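Local coordinates for protein Myo-inositol phosphohydrolase (Mitsuokella multacida, PDB 4WU3) that binds inositol tetrakisphosphate and probably removes phosphate from inositol hexakisphosphate, as a phytase of the protein tyrosine phosphatase-like family, at residues A[214-222]-A[296-307]. The protein carries 2 engineered substitutions. Sequence-based numbering, arbitrary orientation.
With 4IP (inositol-(1,3,4,5)-tetrakisphosphate), chain E.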
ATOM      1  N   HIS A 214       5.029  -6.093   8.108  1.00  9.57           N
ATOM      2  CA  HIS A 214       4.536  -4.767   7.699  1.00 10.12           C
ATOM      3  C   HIS A 214       3.069  -4.674   7.252  1.00  8.82           C
ATOM      4  O   HIS A 214       2.565  -3.575   7.084  1.00 10.35           O
ATOM      5  CB  HIS A 214       5.440  -4.175   6.619  1.00 10.89           C
ATOM      6  CG  HIS A 214       6.877  -4.063   7.034  1.00 12.16           C
ATOM      7  ND1 HIS A 214       7.294  -3.269   8.084  1.00 13.47           N
ATOM      8  CD2 HIS A 214       7.993  -4.635   6.529  1.00 12.56           C
ATOM      9  CE1 HIS A 214       8.605  -3.371   8.214  1.00 12.75           C
ATOM     10  NE2 HIS A 214       9.055  -4.185   7.276  1.00 12.83           N
ATOM     11  N   PHE A 215       2.386  -5.801   7.088  1.00  8.21           N
ATOM     12  CA  PHE A 215       1.051  -5.809   6.520  1.00  7.69           C
ATOM     13  C   PHE A 215       0.080  -6.572   7.395  1.00  7.93           C
ATOM     14  O   PHE A 215       0.484  -7.362   8.245  1.00  9.98           O
ATOM     15  CB  PHE A 215       1.046  -6.481   5.152  1.00  7.65           C
ATOM     16  CG  PHE A 215       1.847  -5.763   4.106  1.00  7.53           C
ATOM     17  CD1 PHE A 215       1.571  -4.443   3.782  1.00  7.34           C
ATOM     18  CD2 PHE A 215       2.855  -6.419   3.428  1.00  7.12           C
ATOM     19  CE1 PHE A 215       2.297  -3.796   2.814  1.00  7.35           C
ATOM     20  CE2 PHE A 215       3.579  -5.780   2.456  1.00  7.07           C
ATOM     21  CZ  PHE A 215       3.305  -4.463   2.150  1.00  7.24           C
ATOM     22  N   ARG A 216      -1.204  -6.332   7.166  1.00  7.44           N
ATOM     23  CA  ARG A 216      -2.275  -7.087   7.807  1.00  7.67           C
ATOM     24  C   ARG A 216      -2.270  -8.502   7.280  1.00  7.28           C
ATOM     25  O   ARG A 216      -1.778  -8.752   6.187  1.00  8.28           O
ATOM     26  CB  ARG A 216      -3.630  -6.455   7.480  1.00  7.74           C
ATOM     27  CG  ARG A 216      -3.811  -6.166   5.987  1.00  8.18           C
ATOM     28  CD  ARG A 216      -5.277  -6.091   5.604  1.00  7.91           C
ATOM     29  NE  ARG A 216      -5.915  -7.390   5.782  1.00  8.14           N
ATOM     30  CZ  ARG A 216      -7.177  -7.656   5.468  1.00  8.38           C
ATOM     31  NH1 ARG A 216      -7.956  -6.709   4.958  1.00  8.63           N
ATOM     32  NH2 ARG A 216      -7.654  -8.877   5.654  1.00  8.19           N
ATOM     33  N   PRO A 217      -2.849  -9.437   8.034  1.00  7.27           N
ATOM     34  CA  PRO A 217      -3.122 -10.760   7.467  1.00  7.14           C
ATOM     35  C   PRO A 217      -4.149 -10.674   6.322  1.00  7.29           C
ATOM     36  O   PRO A 217      -5.083  -9.874   6.400  1.00  6.79           O
ATOM     37  CB  PRO A 217      -3.736 -11.513   8.642  1.00  6.77           C
ATOM     38  CG  PRO A 217      -4.403 -10.449   9.439  1.00  6.58           C
ATOM     39  CD  PRO A 217      -3.517  -9.247   9.333  1.00  6.72           C
ATOM     40  N   ASP A 218      -3.961 -11.460   5.263  1.00  7.65           N
ATOM     41  CA  ASP A 218      -4.975 -11.575   4.217  1.00  8.65           C
ATOM     42  C   ASP A 218      -6.132 -12.413   4.739  1.00  8.38           C
ATOM     43  O   ASP A 218      -5.971 -13.203   5.670  1.00  8.79           O
ATOM     44  CB  ASP A 218      -4.397 -12.221   2.955  1.00  9.34           C
ATOM     45  CG  ASP A 218      -3.437 -11.305   2.224  1.00 10.41           C
ATOM     46  OD1 ASP A 218      -3.600 -10.069   2.326  1.00  9.82           O
ATOM     47  OD2 ASP A 218      -2.516 -11.817   1.547  1.00 13.19           O
ATOM     48  N   ASP A 219      -7.294 -12.238   4.127  1.00  8.87           N
ATOM     49  CA  ASP A 219      -8.524 -12.907   4.557  1.00  9.49           C
ATOM     50  C   ASP A 219      -8.393 -14.429   4.808  1.00  9.57           C
ATOM     51  O   ASP A 219      -8.887 -14.926   5.816  1.00 10.42           O
ATOM     52  CB  ASP A 219      -9.650 -12.638   3.550  1.00  9.29           C
ATOM     53  CG  ASP A 219     -10.100 -11.181   3.530  1.00 10.52           C
ATOM     54  OD1 ASP A 219      -9.589 -10.367   4.329  1.00 11.84           O
ATOM     55  OD2 ASP A 219     -10.987 -10.837   2.712  1.00 11.00           O
ATOM     56  N   PRO A 220      -7.759 -15.177   3.887  1.00  9.83           N
ATOM     57  CA  PRO A 220      -7.685 -16.627   4.105  1.00  9.82           C
ATOM     58  C   PRO A 220      -6.912 -17.008   5.372  1.00 10.50           C
ATOM     59  O   PRO A 220      -7.214 -18.039   5.983  1.00  9.43           O
ATOM     60  CB  PRO A 220      -6.958 -17.144   2.855  1.00  9.41           C
ATOM     61  CG  PRO A 220      -7.178 -16.099   1.819  1.00  9.65           C
ATOM     62  CD  PRO A 220      -7.280 -14.789   2.545  1.00  9.34           C
ATOM     63  N   ASP A 221      -5.931 -16.181   5.751  1.00 10.59           N
ATOM     64  CA  ASP A 221      -5.173 -16.373   6.992  1.00 10.44           C
ATOM     65  C   ASP A 221      -5.976 -16.002   8.245  1.00  9.77           C
ATOM     66  O   ASP A 221      -5.811 -16.599   9.311  1.00  7.86           O
ATOM     67  CB  ASP A 221      -3.886 -15.553   6.954  1.00 12.43           C
ATOM     68  CG  ASP A 221      -2.778 -16.248   6.189  1.00 13.54           C
ATOM     69  OD1 ASP A 221      -2.697 -17.489   6.261  1.00 16.01           O
ATOM     70  OD2 ASP A 221      -1.979 -15.559   5.527  1.00 15.05           O
ATOM     71  N   VAL A 222      -6.838 -15.003   8.117  1.00  9.21           N
ATOM     72  CA  VAL A 222      -7.819 -14.743   9.147  1.00  8.35           C
ATOM     73  C   VAL A 222      -8.711 -15.984   9.276  1.00  8.33           C
ATOM     74  O   VAL A 222      -8.932 -16.467  10.378  1.00  7.96           O
ATOM     75  CB  VAL A 222      -8.661 -13.492   8.834  1.00  7.78           C
ATOM     76  CG1 VAL A 222      -9.712 -13.263   9.918  1.00  7.85           C
ATOM     77  CG2 VAL A 222      -7.768 -12.270   8.695  1.00  7.75           C
ATOM     78  N   ALA A 296       0.079   1.052   4.162  1.00  7.12           N
ATOM     79  CA  ALA A 296       0.063  -0.159   4.956  1.00  7.13           C
ATOM     80  C   ALA A 296      -0.447   0.095   6.379  1.00  7.56           C
ATOM     81  O   ALA A 296      -1.173  -0.735   6.928  1.00  7.91           O
ATOM     82  CB  ALA A 296       1.442  -0.789   4.972  1.00  7.61           C
ATOM     83  N   TYR A 297      -0.110   1.237   6.977  1.00  7.54           N
ATOM     84  CA  TYR A 297      -0.632   1.550   8.315  1.00  7.64           C
ATOM     85  C   TYR A 297      -2.147   1.759   8.246  1.00  7.23           C
ATOM     86  O   TYR A 297      -2.901   1.336   9.127  1.00  6.02           O
ATOM     87  CB  TYR A 297       0.012   2.809   8.885  1.00  8.01           C
ATOM     88  CG  TYR A 297       1.263   2.576   9.674  1.00  8.24           C
ATOM     89  CD1 TYR A 297       2.324   1.866   9.130  1.00  9.52           C
ATOM     90  CD2 TYR A 297       1.403   3.090  10.947  1.00  9.03           C
ATOM     91  CE1 TYR A 297       3.489   1.666   9.840  1.00  9.36           C
ATOM     92  CE2 TYR A 297       2.565   2.894  11.678  1.00  9.26           C
ATOM     93  CZ  TYR A 297       3.599   2.176  11.115  1.00  9.39           C
ATOM     94  OH  TYR A 297       4.748   1.977  11.817  1.00  9.60           O
ATOM     95  N   ILE A 298      -2.573   2.428   7.182  1.00  7.23           N
ATOM     96  CA  ILE A 298      -3.981   2.638   6.932  1.00  7.15           C
ATOM     97  C   ILE A 298      -4.688   1.301   6.722  1.00  7.35           C
ATOM     98  O   ILE A 298      -5.679   1.028   7.365  1.00  6.33           O
ATOM     99  CB  ILE A 298      -4.184   3.551   5.722  1.00  6.63           C
ATOM    100  CG1 ILE A 298      -3.786   4.978   6.107  1.00  7.27           C
ATOM    101  CG2 ILE A 298      -5.627   3.489   5.266  1.00  6.76           C
ATOM    102  CD1 ILE A 298      -3.527   5.897   4.935  1.00  7.39           C
ATOM    103  N   GLU A 299      -4.150   0.475   5.832  1.00  8.34           N
ATOM    104  CA  GLU A 299      -4.730  -0.829   5.525  1.00  9.10           C
ATOM    105  C   GLU A 299      -4.943  -1.670   6.783  1.00  9.33           C
ATOM    106  O   GLU A 299      -6.018  -2.239   6.987  1.00  8.92           O
ATOM    107  CB  GLU A 299      -3.841  -1.591   4.518  1.00  9.12           C
ATOM    108  CG  GLU A 299      -4.445  -2.899   4.000  1.00  9.53           C
ATOM    109  CD  GLU A 299      -3.452  -3.781   3.262  1.00  9.45           C
ATOM    110  OE1 GLU A 299      -2.226  -3.572   3.412  1.00 11.70           O
ATOM    111  OE2 GLU A 299      -3.890  -4.702   2.539  1.00  9.24           O
ATOM    112  N   ARG A 300      -3.939  -1.763   7.642  1.00 10.26           N
ATOM    113  CA  ARG A 300      -4.098  -2.621   8.806  1.00 10.69           C
ATOM    114  C   ARG A 300      -5.033  -2.018   9.870  1.00 10.29           C
ATOM    115  O   ARG A 300      -5.663  -2.759  10.632  1.00 10.09           O
ATOM    116  CB  ARG A 300      -2.746  -2.989   9.406  1.00 12.54           C
ATOM    117  CG  ARG A 300      -2.166  -1.924  10.280  1.00 13.79           C
ATOM    118  CD  ARG A 300      -0.778  -2.274  10.767  1.00 15.59           C
ATOM    119  NE  ARG A 300      -0.280  -1.157  11.553  1.00 17.10           N
ATOM    120  CZ  ARG A 300       0.959  -1.044  12.006  1.00 18.63           C
ATOM    121  NH1 ARG A 300       1.854  -1.993  11.746  1.00 20.45           N
ATOM    122  NH2 ARG A 300       1.290   0.029  12.715  1.00 16.65           N
ATOM    123  N   TYR A 301      -5.146  -0.693   9.933  1.00  8.64           N
ATOM    124  CA  TYR A 301      -6.112  -0.093  10.851  1.00  9.18           C
ATOM    125  C   TYR A 301      -7.529  -0.414  10.395  1.00  9.00           C
ATOM    126  O   TYR A 301      -8.383  -0.790  11.185  1.00  9.39           O
ATOM    127  CB  TYR A 301      -5.940   1.417  10.942  1.00  8.96           C
ATOM    128  CG  TYR A 301      -6.900   2.099  11.896  1.00  9.40           C
ATOM    129  CD1 TYR A 301      -7.195   1.551  13.138  1.00  9.83           C
ATOM    130  CD2 TYR A 301      -7.474   3.321  11.570  1.00 10.50           C
ATOM    131  CE1 TYR A 301      -8.059   2.180  14.017  1.00 10.55           C
ATOM    132  CE2 TYR A 301      -8.333   3.967  12.446  1.00 10.77           C
ATOM    133  CZ  TYR A 301      -8.623   3.392  13.663  1.00 10.54           C
ATOM    134  OH  TYR A 301      -9.476   4.032  14.526  1.00 11.46           O
ATOM    135  N   GLN A 302      -7.767  -0.252   9.110  1.00  8.45           N
ATOM    136  CA  GLN A 302      -9.062  -0.549   8.549  1.00  8.69           C
ATOM    137  C   GLN A 302      -9.392  -2.021   8.733  1.00  7.95           C
ATOM    138  O   GLN A 302     -10.548  -2.378   8.930  1.00  7.79           O
ATOM    139  CB  GLN A 302      -9.085  -0.169   7.069  1.00  9.22           C
ATOM    140  CG  GLN A 302      -9.065   1.332   6.853  1.00  9.71           C
ATOM    141  CD  GLN A 302      -9.077   1.730   5.393  1.00 10.90           C
ATOM    142  OE1 GLN A 302      -8.601   1.007   4.528  1.00 13.48           O
ATOM    143  NE2 GLN A 302      -9.608   2.902   5.121  1.00 14.02           N
ATOM    144  N   PHE A 303      -8.385  -2.885   8.665  1.00  7.37           N
ATOM    145  CA  PHE A 303      -8.659  -4.293   8.836  1.00  6.70           C
ATOM    146  C   PHE A 303      -9.233  -4.585  10.208  1.00  6.30           C
ATOM    147  O   PHE A 303     -10.165  -5.367  10.317  1.00  6.37           O
ATOM    148  CB  PHE A 303      -7.428  -5.187   8.643  1.00  6.43           C
ATOM    149  CG  PHE A 303      -7.620  -6.555   9.222  1.00  5.80           C
ATOM    150  CD1 PHE A 303      -8.587  -7.403   8.707  1.00  5.95           C
ATOM    151  CD2 PHE A 303      -6.878  -6.978  10.308  1.00  5.85           C
ATOM    152  CE1 PHE A 303      -8.792  -8.659   9.258  1.00  5.74           C
ATOM    153  CE2 PHE A 303      -7.073  -8.230  10.859  1.00  5.55           C
ATOM    154  CZ  PHE A 303      -8.033  -9.070  10.336  1.00  5.37           C
ATOM    155  N   VAL A 304      -8.666  -4.006  11.261  1.00  6.46           N
ATOM    156  CA  VAL A 304      -9.164  -4.323  12.602  1.00  7.37           C
ATOM    157  C   VAL A 304     -10.560  -3.741  12.817  1.00  7.56           C
ATOM    158  O   VAL A 304     -11.332  -4.283  13.584  1.00  6.75           O
ATOM    159  CB  VAL A 304      -8.198  -3.935  13.750  1.00  7.33           C
ATOM    160  CG1 VAL A 304      -7.094  -4.963  13.851  1.00  8.12           C
ATOM    161  CG2 VAL A 304      -7.631  -2.543  13.568  1.00  7.57           C
ATOM    162  N   GLN A 305     -10.880  -2.646  12.126  1.00  8.76           N
ATOM    163  CA  GLN A 305     -12.245  -2.112  12.146  1.00  8.57           C
ATOM    164  C   GLN A 305     -13.199  -3.134  11.538  1.00  7.42           C
ATOM    165  O   GLN A 305     -14.270  -3.394  12.072  1.00  6.75           O
ATOM    166  CB  GLN A 305     -12.335  -0.795  11.372  1.00  9.80           C
ATOM    167  CG  GLN A 305     -11.509   0.342  11.959  1.00 11.26           C
ATOM    168  CD  GLN A 305     -11.576   1.608  11.128  1.00 13.18           C
ATOM    169  OE1 GLN A 305     -10.643   1.946  10.407  1.00 14.10           O
ATOM    170  NE2 GLN A 305     -12.687   2.321  11.233  1.00 17.16           N
ATOM    171  N   HIS A 306     -12.811  -3.717  10.417  1.00  6.95           N
ATOM    172  CA  HIS A 306     -13.689  -4.671   9.742  1.00  7.62           C
ATOM    173  C   HIS A 306     -13.834  -5.953  10.547  1.00  6.98           C
ATOM    174  O   HIS A 306     -14.926  -6.513  10.612  1.00  7.64           O
ATOM    175  CB  HIS A 306     -13.178  -5.003   8.341  1.00  7.66           C
ATOM    176  CG  HIS A 306     -13.087  -3.818   7.436  1.00  8.15           C
ATOM    177  ND1 HIS A 306     -14.099  -2.888   7.323  1.00  8.41           N
ATOM    178  CD2 HIS A 306     -12.109  -3.415   6.592  1.00  8.67           C
ATOM    179  CE1 HIS A 306     -13.740  -1.959   6.455  1.00  8.73           C
ATOM    180  NE2 HIS A 306     -12.537  -2.255   5.997  1.00  8.62           N
ATOM    181  N   PHE A 307     -12.740  -6.424  11.139  1.00  6.43           N
ATOM    182  CA  PHE A 307     -12.799  -7.596  12.014  1.00  6.41           C
ATOM    183  C   PHE A 307     -13.710  -7.338  13.219  1.00  6.94           C
ATOM    184  O   PHE A 307     -14.488  -8.218  13.608  1.00  6.75           O
ATOM    185  CB  PHE A 307     -11.398  -7.998  12.492  1.00  6.31           C
ATOM    186  CG  PHE A 307     -11.366  -9.290  13.269  1.00  5.54           C
ATOM    187  CD1 PHE A 307     -11.373 -10.511  12.615  1.00  5.43           C
ATOM    188  CD2 PHE A 307     -11.328  -9.281  14.647  1.00  5.13           C
ATOM    189  CE1 PHE A 307     -11.346 -11.698  13.333  1.00  5.23           C
ATOM    190  CE2 PHE A 307     -11.309 -10.462  15.362  1.00  5.11           C
ATOM    191  CZ  PHE A 307     -11.315 -11.673  14.709  1.00  4.86           C
TER
HETATM  192  C1  4IP E 701      11.078   4.568  11.890  0.70 57.85           C
HETATM  193  O1  4IP E 701      11.003   5.514  12.954  0.70 55.59           O
HETATM  194  C2  4IP E 701      11.582   5.277  10.642  0.70 57.63           C
HETATM  195  O2  4IP E 701      10.717   6.369  10.342  0.70 61.40           O
HETATM  196  C3  4IP E 701      11.623   4.336   9.448  0.70 61.20           C
HETATM  197  O3  4IP E 701      11.994   5.079   8.289  0.70 62.13           O
HETATM  198  C4  4IP E 701      10.269   3.673   9.216  0.70 58.75           C
HETATM  199  O4  4IP E 701      10.388   2.731   8.152  0.70 56.42           O
HETATM  200  C5  4IP E 701       9.761   2.974  10.472  0.70 53.63           C
HETATM  201  O5  4IP E 701       8.459   2.442  10.231  0.70 52.02           O
HETATM  202  C6  4IP E 701       9.706   3.951  11.640  0.70 55.84           C
HETATM  203  O6  4IP E 701       9.259   3.283  12.815  0.70 54.91           O
HETATM  204  P1  4IP E 701      12.317   5.892  13.803  0.70 52.47           P
HETATM  205  O1P 4IP E 701      13.467   5.561  12.883  0.70 48.13           O
HETATM  206  O2P 4IP E 701      12.162   7.366  14.085  0.70 51.47           O
HETATM  207  O3P 4IP E 701      12.209   5.002  15.018  0.70 50.06           O
HETATM  208  P3  4IP E 701      13.539   5.208   7.855  0.70 60.95           P
HETATM  209  O4P 4IP E 701      13.559   6.440   6.983  0.70 56.53           O
HETATM  210  O5P 4IP E 701      13.823   3.916   7.124  0.70 55.54           O
HETATM  211  O6P 4IP E 701      14.279   5.359   9.163  0.70 56.15           O
HETATM  212  P4  4IP E 701      10.018   3.149   6.641  0.70 54.73           P
HETATM  213  O7P 4IP E 701       8.794   4.019   6.776  0.70 48.17           O
HETATM  214  O8P 4IP E 701       9.777   1.818   5.963  0.70 52.80           O
HETATM  215  O9P 4IP E 701      11.224   3.906   6.139  0.70 53.05           O
HETATM  216  P5  4IP E 701       8.095   0.926  10.653  0.70 45.15           P
HETATM  217  OPF 4IP E 701       8.147   0.938  12.162  0.70 44.31           O
HETATM  218  OPG 4IP E 701       9.180   0.096  10.000  0.70 43.47           O
HETATM  219  OPH 4IP E 701       6.713   0.701  10.091  0.70 36.69           O
HETATM  220  O   HOH W   1       1.715  -5.129  10.275  1.00 14.24           O
HETATM  221  O   HOH W   2      -7.879  -3.720   5.296  1.00  6.61           O
HETATM  222  O   HOH W   3      -1.410  -3.637   6.003  1.00  9.52           O
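Arg216 lies across Phe303, whose CD1 sits over the centre of one guanidinium face, 3.5 Å above its plane. The guanidinium and ring planes are 30° apart. The chain of Arg216 bends at chi3 (-65°), which turns the guanidinium back toward its own loop. There NE and NH2 both donate hydrogen bonds to Pro217 O, NE at 2.7 Å. NH2 also forms a salt bridge with Asp219 OD1 (2.8 Å). These three bonds fix the rotation of the guanidinium. With an alanine in its place, Pro217 O would probably lose two donors, Asp219 its charged mate, and Phe303 the group packed on CD1.

Apolar contacts extend the packing. Pro217 CG touches Phe303 CE2, and Val222 CG2 meets Phe303 CZ at 3.6 Å. Met255 of helix 247-261 also touches the Phe303 side chain. Phe215 CE1 rests on Ala296 CB at 3.8 Å.

The contact joins the loop after strand 205-211 and the start of helix 219-230 to helix 291-313, in a phosphatase domain of the PTP-like phytase fold. At its ligand end, Tyr297 OH donates to OPH of the bound inositol tetrakisphosphate (2.9 Å).

Two waters bridge the segments through backbone and side-chain atoms. One links Arg216 N, Ala296 O and Glu299 OE1. Another joins Arg216 NH1 to Glu299 O. The Glu299 carboxylate packs on Arg216 CG, and its OE2 forms a salt bridge with Lys295 of the second subunit.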